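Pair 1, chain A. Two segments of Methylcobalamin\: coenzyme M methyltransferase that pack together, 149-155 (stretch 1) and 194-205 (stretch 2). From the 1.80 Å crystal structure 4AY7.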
# COMPACT_ATOMS: atom_id res chain seq x y z
N PRO A 149 5.73 -10.96 9.53
CA PRO A 149 5.62 -10.68 8.10
C PRO A 149 6.13 -9.26 7.73
O PRO A 149 5.96 -8.35 8.49
CB PRO A 149 4.13 -10.80 7.86
CG PRO A 149 3.49 -10.30 9.10
CD PRO A 149 4.43 -10.75 10.22
N ILE A 150 6.67 -9.11 6.53
CA ILE A 150 7.17 -7.88 5.99
C ILE A 150 6.29 -7.57 4.82
O ILE A 150 6.13 -8.39 3.94
CB ILE A 150 8.63 -7.97 5.51
CG1 ILE A 150 9.52 -8.35 6.68
CG2 ILE A 150 9.08 -6.65 4.86
CD1 ILE A 150 10.98 -8.51 6.28
N VAL A 151 5.63 -6.42 4.90
CA VAL A 151 4.82 -5.90 3.83
C VAL A 151 5.61 -4.83 3.00
O VAL A 151 6.05 -3.82 3.53
CB VAL A 151 3.58 -5.25 4.40
CG1 VAL A 151 2.76 -4.75 3.23
CG2 VAL A 151 2.77 -6.26 5.25
N GLY A 152 5.81 -5.10 1.73
CA GLY A 152 6.37 -4.19 0.82
C GLY A 152 5.32 -3.36 0.13
O GLY A 152 4.54 -3.87 -0.65
N GLY A 153 5.39 -2.06 0.33
CA GLY A 153 4.49 -1.12 -0.28
C GLY A 153 5.07 -0.47 -1.50
O GLY A 153 6.31 -0.23 -1.57
N MET A 154 4.21 -0.16 -2.46
CA MET A 154 4.64 0.55 -3.65
C MET A 154 3.45 1.15 -4.35
O MET A 154 2.32 0.71 -4.18
CB MET A 154 5.40 -0.37 -4.59
CG MET A 154 4.60 -1.61 -4.93
SD MET A 154 5.38 -2.82 -6.04
CE MET A 154 5.09 -2.03 -7.61
N GLU A 155 3.72 2.13 -5.16
CA GLU A 155 2.77 2.71 -6.12
C GLU A 155 2.43 1.66 -7.17
O GLU A 155 3.24 0.84 -7.55
CB GLU A 155 3.36 4.02 -6.75
CG GLU A 155 4.63 3.85 -7.52
CD GLU A 155 5.90 4.00 -6.64
OE1 GLU A 155 5.91 3.59 -5.44
OE2 GLU A 155 6.91 4.48 -7.16
N ILE A 194 8.47 -6.25 -11.98
CA ILE A 194 9.91 -6.44 -11.74
C ILE A 194 10.29 -6.00 -10.31
O ILE A 194 11.02 -6.68 -9.60
CB ILE A 194 10.78 -5.71 -12.76
CG1 ILE A 194 10.66 -6.37 -14.17
CG2 ILE A 194 12.26 -5.66 -12.29
CD1 ILE A 194 11.10 -5.54 -15.37
N TYR A 195 9.85 -4.81 -9.93
CA TYR A 195 10.19 -4.25 -8.58
C TYR A 195 9.52 -5.06 -7.49
O TYR A 195 10.16 -5.44 -6.50
CB TYR A 195 9.72 -2.82 -8.52
CG TYR A 195 9.92 -2.11 -7.18
CD1 TYR A 195 11.05 -2.33 -6.40
CD2 TYR A 195 8.98 -1.21 -6.71
CE1 TYR A 195 11.24 -1.68 -5.17
CE2 TYR A 195 9.17 -0.48 -5.51
CZ TYR A 195 10.31 -0.75 -4.74
OH TYR A 195 10.50 -0.12 -3.54
N ALA A 196 8.25 -5.36 -7.67
CA ALA A 196 7.50 -6.19 -6.68
C ALA A 196 8.21 -7.54 -6.42
O ALA A 196 8.46 -7.89 -5.28
CB ALA A 196 6.06 -6.42 -7.17
N ASN A 197 8.55 -8.28 -7.47
CA ASN A 197 9.29 -9.49 -7.30
C ASN A 197 10.62 -9.38 -6.66
O ASN A 197 11.06 -10.31 -5.94
CB ASN A 197 9.33 -10.32 -8.62
CG ASN A 197 7.99 -10.98 -8.96
OD1 ASN A 197 7.28 -11.39 -8.09
ND2 ASN A 197 7.64 -11.06 -10.25
N ALA A 198 11.32 -8.26 -6.92
CA ALA A 198 12.53 -7.98 -6.20
C ALA A 198 12.31 -7.83 -4.72
O ALA A 198 13.14 -8.29 -3.93
CB ALA A 198 13.26 -6.72 -6.72
N MET A 199 11.28 -7.09 -4.32
CA MET A 199 10.97 -7.00 -2.88
C MET A 199 10.66 -8.38 -2.29
O MET A 199 11.14 -8.69 -1.21
CB MET A 199 9.81 -6.05 -2.59
CG MET A 199 10.14 -4.60 -2.83
SD MET A 199 8.99 -3.37 -2.11
CE MET A 199 7.67 -3.41 -3.31
N VAL A 200 9.94 -9.22 -3.03
CA VAL A 200 9.70 -10.58 -2.58
C VAL A 200 11.02 -11.31 -2.40
O VAL A 200 11.21 -11.95 -1.36
CB VAL A 200 8.74 -11.35 -3.55
CG1 VAL A 200 8.66 -12.84 -3.19
CG2 VAL A 200 7.33 -10.71 -3.53
N GLU A 201 11.91 -11.24 -3.40
CA GLU A 201 13.23 -11.93 -3.32
C GLU A 201 14.02 -11.40 -2.14
O GLU A 201 14.77 -12.14 -1.54
CB GLU A 201 14.04 -11.86 -4.63
CG GLU A 201 13.52 -12.78 -5.77
CD GLU A 201 13.60 -12.26 -7.27
OE1 GLU A 201 14.33 -11.27 -7.60
OE2 GLU A 201 12.91 -12.85 -8.16
N ALA A 202 13.84 -10.13 -1.79
CA ALA A 202 14.56 -9.54 -0.64
C ALA A 202 14.00 -10.00 0.68
O ALA A 202 14.69 -9.90 1.68
CB ALA A 202 14.57 -7.99 -0.66
N GLY A 203 12.74 -10.45 0.71
CA GLY A 203 12.16 -10.98 1.93
C GLY A 203 10.73 -10.52 2.31
O GLY A 203 10.20 -10.97 3.33
N ALA A 204 10.08 -9.70 1.45
CA ALA A 204 8.68 -9.29 1.64
C ALA A 204 7.78 -10.48 1.46
O ALA A 204 7.97 -11.32 0.56
CB ALA A 204 8.23 -8.17 0.68
N ASP A 205 6.76 -10.54 2.30
CA ASP A 205 5.77 -11.64 2.33
C ASP A 205 4.48 -11.28 1.63
O ASP A 205 3.76 -12.17 1.12
CB ASP A 205 5.46 -12.00 3.79
CG ASP A 205 6.71 -12.50 4.54
OD1 ASP A 205 7.37 -13.52 4.15
OD2 ASP A 205 7.12 -11.81 5.48
O HOH W 1 8.26 1.29 -2.85

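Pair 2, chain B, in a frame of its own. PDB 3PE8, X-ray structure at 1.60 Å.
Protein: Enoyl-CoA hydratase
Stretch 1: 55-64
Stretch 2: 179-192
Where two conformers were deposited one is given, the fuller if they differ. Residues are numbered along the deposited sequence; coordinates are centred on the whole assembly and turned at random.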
# COMPACT_ATOMS: atom_id res chain seq x y z
N ASP B 55 18.79 -24.88 -14.50
CA ASP B 55 17.60 -24.09 -14.82
C ASP B 55 16.55 -24.06 -13.71
O ASP B 55 15.80 -23.10 -13.59
CB ASP B 55 16.92 -24.59 -16.09
CG ASP B 55 17.68 -24.27 -17.34
OD1 ASP B 55 18.53 -23.33 -17.37
OD2 ASP B 55 17.41 -24.98 -18.32
N VAL B 56 16.44 -25.17 -12.97
CA VAL B 56 15.35 -25.40 -12.01
C VAL B 56 15.93 -26.11 -10.79
O VAL B 56 16.88 -26.91 -10.91
CB VAL B 56 14.19 -26.28 -12.62
CG1 VAL B 56 13.09 -26.59 -11.61
CG2 VAL B 56 13.59 -25.58 -13.87
N VAL B 57 15.42 -25.74 -9.60
CA VAL B 57 15.79 -26.39 -8.34
C VAL B 57 14.59 -27.18 -7.78
O VAL B 57 13.45 -26.66 -7.80
CB VAL B 57 16.26 -25.35 -7.28
CG1 VAL B 57 16.58 -26.03 -5.95
CG2 VAL B 57 17.52 -24.58 -7.76
N ILE B 58 14.85 -28.40 -7.29
CA ILE B 58 13.90 -29.14 -6.46
C ILE B 58 14.46 -29.21 -5.05
O ILE B 58 15.62 -29.61 -4.88
CB ILE B 58 13.66 -30.58 -7.01
CG1 ILE B 58 13.05 -30.53 -8.41
CG2 ILE B 58 12.77 -31.42 -6.05
CD1 ILE B 58 13.01 -31.86 -9.14
N VAL B 59 13.64 -28.88 -4.06
CA VAL B 59 14.02 -29.04 -2.67
C VAL B 59 13.19 -30.17 -2.07
O VAL B 59 11.97 -30.17 -2.22
CB VAL B 59 13.78 -27.75 -1.85
CG1 VAL B 59 14.06 -27.98 -0.33
CG2 VAL B 59 14.66 -26.59 -2.33
N THR B 60 13.85 -31.12 -1.39
CA THR B 60 13.12 -32.21 -0.76
C THR B 60 13.86 -32.61 0.48
O THR B 60 14.94 -32.08 0.76
CB THR B 60 12.88 -33.37 -1.77
OG1 THR B 60 11.85 -34.24 -1.28
CG2 THR B 60 14.15 -34.19 -2.06
N GLY B 61 13.28 -33.54 1.23
CA GLY B 61 13.95 -34.07 2.43
C GLY B 61 14.22 -35.55 2.35
O GLY B 61 13.45 -36.31 1.73
N ALA B 62 15.28 -35.99 3.02
CA ALA B 62 15.48 -37.41 3.25
C ALA B 62 14.29 -37.96 4.02
O ALA B 62 13.81 -37.31 4.94
CB ALA B 62 16.79 -37.63 4.04
N ASP B 63 13.77 -39.12 3.64
CA ASP B 63 12.58 -39.65 4.31
C ASP B 63 12.82 -39.95 5.80
O ASP B 63 13.96 -40.22 6.21
CB ASP B 63 12.08 -40.92 3.62
CG ASP B 63 11.13 -40.66 2.43
OD1 ASP B 63 10.54 -39.58 2.32
OD2 ASP B 63 10.94 -41.62 1.64
N PRO B 64 11.75 -39.96 6.61
CA PRO B 64 10.34 -39.79 6.22
C PRO B 64 9.75 -38.43 6.51
O PRO B 64 8.54 -38.25 6.32
CB PRO B 64 9.67 -40.83 7.09
CG PRO B 64 10.44 -40.68 8.42
CD PRO B 64 11.87 -40.45 7.99
N ALA B 179 1.26 -40.44 -5.01
CA ALA B 179 1.73 -41.52 -4.19
C ALA B 179 3.16 -41.24 -3.75
O ALA B 179 3.97 -40.68 -4.50
CB ALA B 179 1.66 -42.89 -4.98
N HIS B 180 3.52 -41.70 -2.56
CA HIS B 180 4.83 -41.38 -2.04
C HIS B 180 5.96 -41.77 -3.00
O HIS B 180 6.92 -41.00 -3.21
CB HIS B 180 5.04 -42.09 -0.69
CG HIS B 180 6.31 -41.68 -0.02
ND1 HIS B 180 6.44 -40.45 0.61
CD2 HIS B 180 7.51 -42.29 0.09
CE1 HIS B 180 7.67 -40.34 1.08
NE2 HIS B 180 8.34 -41.45 0.79
N ASP B 181 5.87 -42.96 -3.59
CA ASP B 181 7.00 -43.41 -4.40
C ASP B 181 7.06 -42.72 -5.77
O ASP B 181 8.02 -42.91 -6.52
CB ASP B 181 7.04 -44.94 -4.49
CG ASP B 181 7.33 -45.61 -3.13
OD1 ASP B 181 7.88 -44.99 -2.19
OD2 ASP B 181 6.98 -46.80 -3.03
N ASP B 182 6.07 -41.87 -6.08
CA ASP B 182 6.04 -41.07 -7.29
C ASP B 182 6.39 -39.60 -7.07
O ASP B 182 6.33 -38.81 -7.99
CB ASP B 182 4.63 -41.14 -7.86
CG ASP B 182 4.26 -42.53 -8.33
OD1 ASP B 182 5.18 -43.32 -8.71
OD2 ASP B 182 3.02 -42.83 -8.33
N LEU B 183 6.74 -39.22 -5.84
CA LEU B 183 6.93 -37.80 -5.51
C LEU B 183 8.02 -37.16 -6.37
O LEU B 183 7.77 -36.14 -7.04
CB LEU B 183 7.32 -37.64 -4.03
CG LEU B 183 7.66 -36.19 -3.66
CD1 LEU B 183 6.49 -35.31 -3.92
CD2 LEU B 183 8.12 -36.12 -2.17
N LEU B 184 9.23 -37.70 -6.35
CA LEU B 184 10.30 -37.09 -7.15
C LEU B 184 10.10 -37.30 -8.66
O LEU B 184 10.43 -36.42 -9.43
CB LEU B 184 11.69 -37.51 -6.69
CG LEU B 184 12.28 -36.70 -5.50
CD1 LEU B 184 12.74 -35.26 -5.92
CD2 LEU B 184 11.38 -36.59 -4.34
N THR B 185 9.48 -38.41 -9.07
CA THR B 185 9.00 -38.56 -10.45
C THR B 185 8.14 -37.36 -10.86
O THR B 185 8.33 -36.74 -11.93
CB THR B 185 8.20 -39.87 -10.59
OG1 THR B 185 9.04 -40.95 -10.21
CG2 THR B 185 7.73 -40.07 -12.06
N ALA B 186 7.15 -37.01 -10.03
CA ALA B 186 6.28 -35.92 -10.34
C ALA B 186 6.97 -34.58 -10.39
O ALA B 186 6.64 -33.72 -11.23
CB ALA B 186 5.09 -35.85 -9.32
N ALA B 187 7.85 -34.35 -9.42
CA ALA B 187 8.61 -33.10 -9.37
C ALA B 187 9.49 -32.96 -10.61
O ALA B 187 9.58 -31.86 -11.18
CB ALA B 187 9.41 -33.01 -8.13
N ARG B 188 10.10 -34.07 -11.05
CA ARG B 188 10.92 -34.06 -12.28
C ARG B 188 10.09 -33.76 -13.53
O ARG B 188 10.59 -33.12 -14.44
CB ARG B 188 11.71 -35.36 -12.44
CG ARG B 188 12.93 -35.45 -11.50
CD ARG B 188 13.76 -36.68 -11.81
NE ARG B 188 13.21 -37.93 -11.30
CZ ARG B 188 13.48 -38.47 -10.10
NH1 ARG B 188 14.26 -37.84 -9.21
NH2 ARG B 188 12.94 -39.63 -9.79
N ARG B 189 8.83 -34.21 -13.57
CA ARG B 189 7.95 -33.91 -14.68
C ARG B 189 7.69 -32.43 -14.79
O ARG B 189 7.76 -31.87 -15.90
CB ARG B 189 6.59 -34.65 -14.58
CG ARG B 189 6.64 -36.11 -14.75
CD ARG B 189 5.22 -36.68 -14.96
NE ARG B 189 4.27 -36.27 -13.90
CZ ARG B 189 3.86 -37.07 -12.90
NH1 ARG B 189 4.33 -38.34 -12.78
NH2 ARG B 189 3.01 -36.61 -11.99
N VAL B 190 7.39 -31.77 -13.66
CA VAL B 190 7.15 -30.34 -13.66
C VAL B 190 8.42 -29.60 -14.03
O VAL B 190 8.41 -28.73 -14.88
CB VAL B 190 6.56 -29.86 -12.31
CG1 VAL B 190 6.48 -28.36 -12.26
CG2 VAL B 190 5.19 -30.53 -12.10
N ALA B 191 9.55 -30.02 -13.45
CA ALA B 191 10.82 -29.40 -13.79
C ALA B 191 11.13 -29.53 -15.28
O ALA B 191 11.61 -28.56 -15.88
CB ALA B 191 11.94 -29.98 -12.90
N ALA B 192 10.88 -30.70 -15.86
CA ALA B 192 11.18 -30.92 -17.26
C ALA B 192 10.33 -30.03 -18.18
O ALA B 192 10.83 -29.49 -19.18
CB ALA B 192 10.99 -32.39 -17.64

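What backbone arrangement do the two pairs share? In each, a strand lies against a helix running nearly antiparallel to it, at 161° in pair 1 and 162° in pair 2, with a closest approach between axes of 9.3 Å in both. Superposing 14 central residues gives an RMSD of 0.7 Å. Strand 150-155 of pair 1 falls on strand 56-61 of pair 2, from Ile150(A) = Val56(B) to Glu155(A) = Gly61(B), and the helices match from Tyr195(A) = Leu183(B) to Ala202(A) = Val190(B).

How is the space between strand and helix filled at the middle of the contact? Here the bulk changes sides. In pair 1 the strand offers Gly152(A) and the helix Met199(A), whose SD lies 4.0 Å from Gly152(A) CA; a CB on the glycine would sit only 3.0 Å from that sulfur. In pair 2 the matching residues are Ile58(B) and Ala187(B), so the large side chain comes from the strand and the small one from the helix. Ile58(B) CD1 reaches Ala187(B) CB at 3.9 Å, while its CG2 meets Leu184(B) CD1 at 3.8 Å. The same gap between backbones is thus bridged from opposite directions.

What happens two residues further along the strand, where Met154(A) matches Thr60(B)? Both point their CA-to-CB bonds toward the helix, but the long methionine does much more there. Its SD packs 3.6 Å from Met199(A) CE and 3.8 Å from Ala196(A) CB, and its CB lies 3.9 Å from Tyr195(A) CE2. Thr60(B) is shorter, and Leu184(B), at the position of Ala196(A), makes up reach from the helix: its CD2 comes within 3.9 Å of Thr60(B) OG1. Pair 1 also uses a water, which donates to Gly153(A) O at 2.8 Å and lies 2.7 Å from Tyr195(A) OH, linking strand backbone to helix side chain.

Where do polar groups fasten each contact? In pair 1 they act just after the helix, which closes with a Schellman motif at Gly203(A), its phi of 135° suited to glycine. The chain then turns beside the strand, and Asp205(A) grips Ile150(A) twice: Asp205(A) N donates to Ile150(A) O at 2.8 Å, and Ile150(A) N donates to Asp205(A) OD2 at 2.9 Å. Within the stretches of pair 2, His180(B) NE2 donates to Asp63(B) OD2 at 2.7 Å, the carboxylate oxygen meeting the ring at its edge. Ala191(B), still helical at the position of Gly203(A), packs its CB 3.8 Å from Val56(B) CG1.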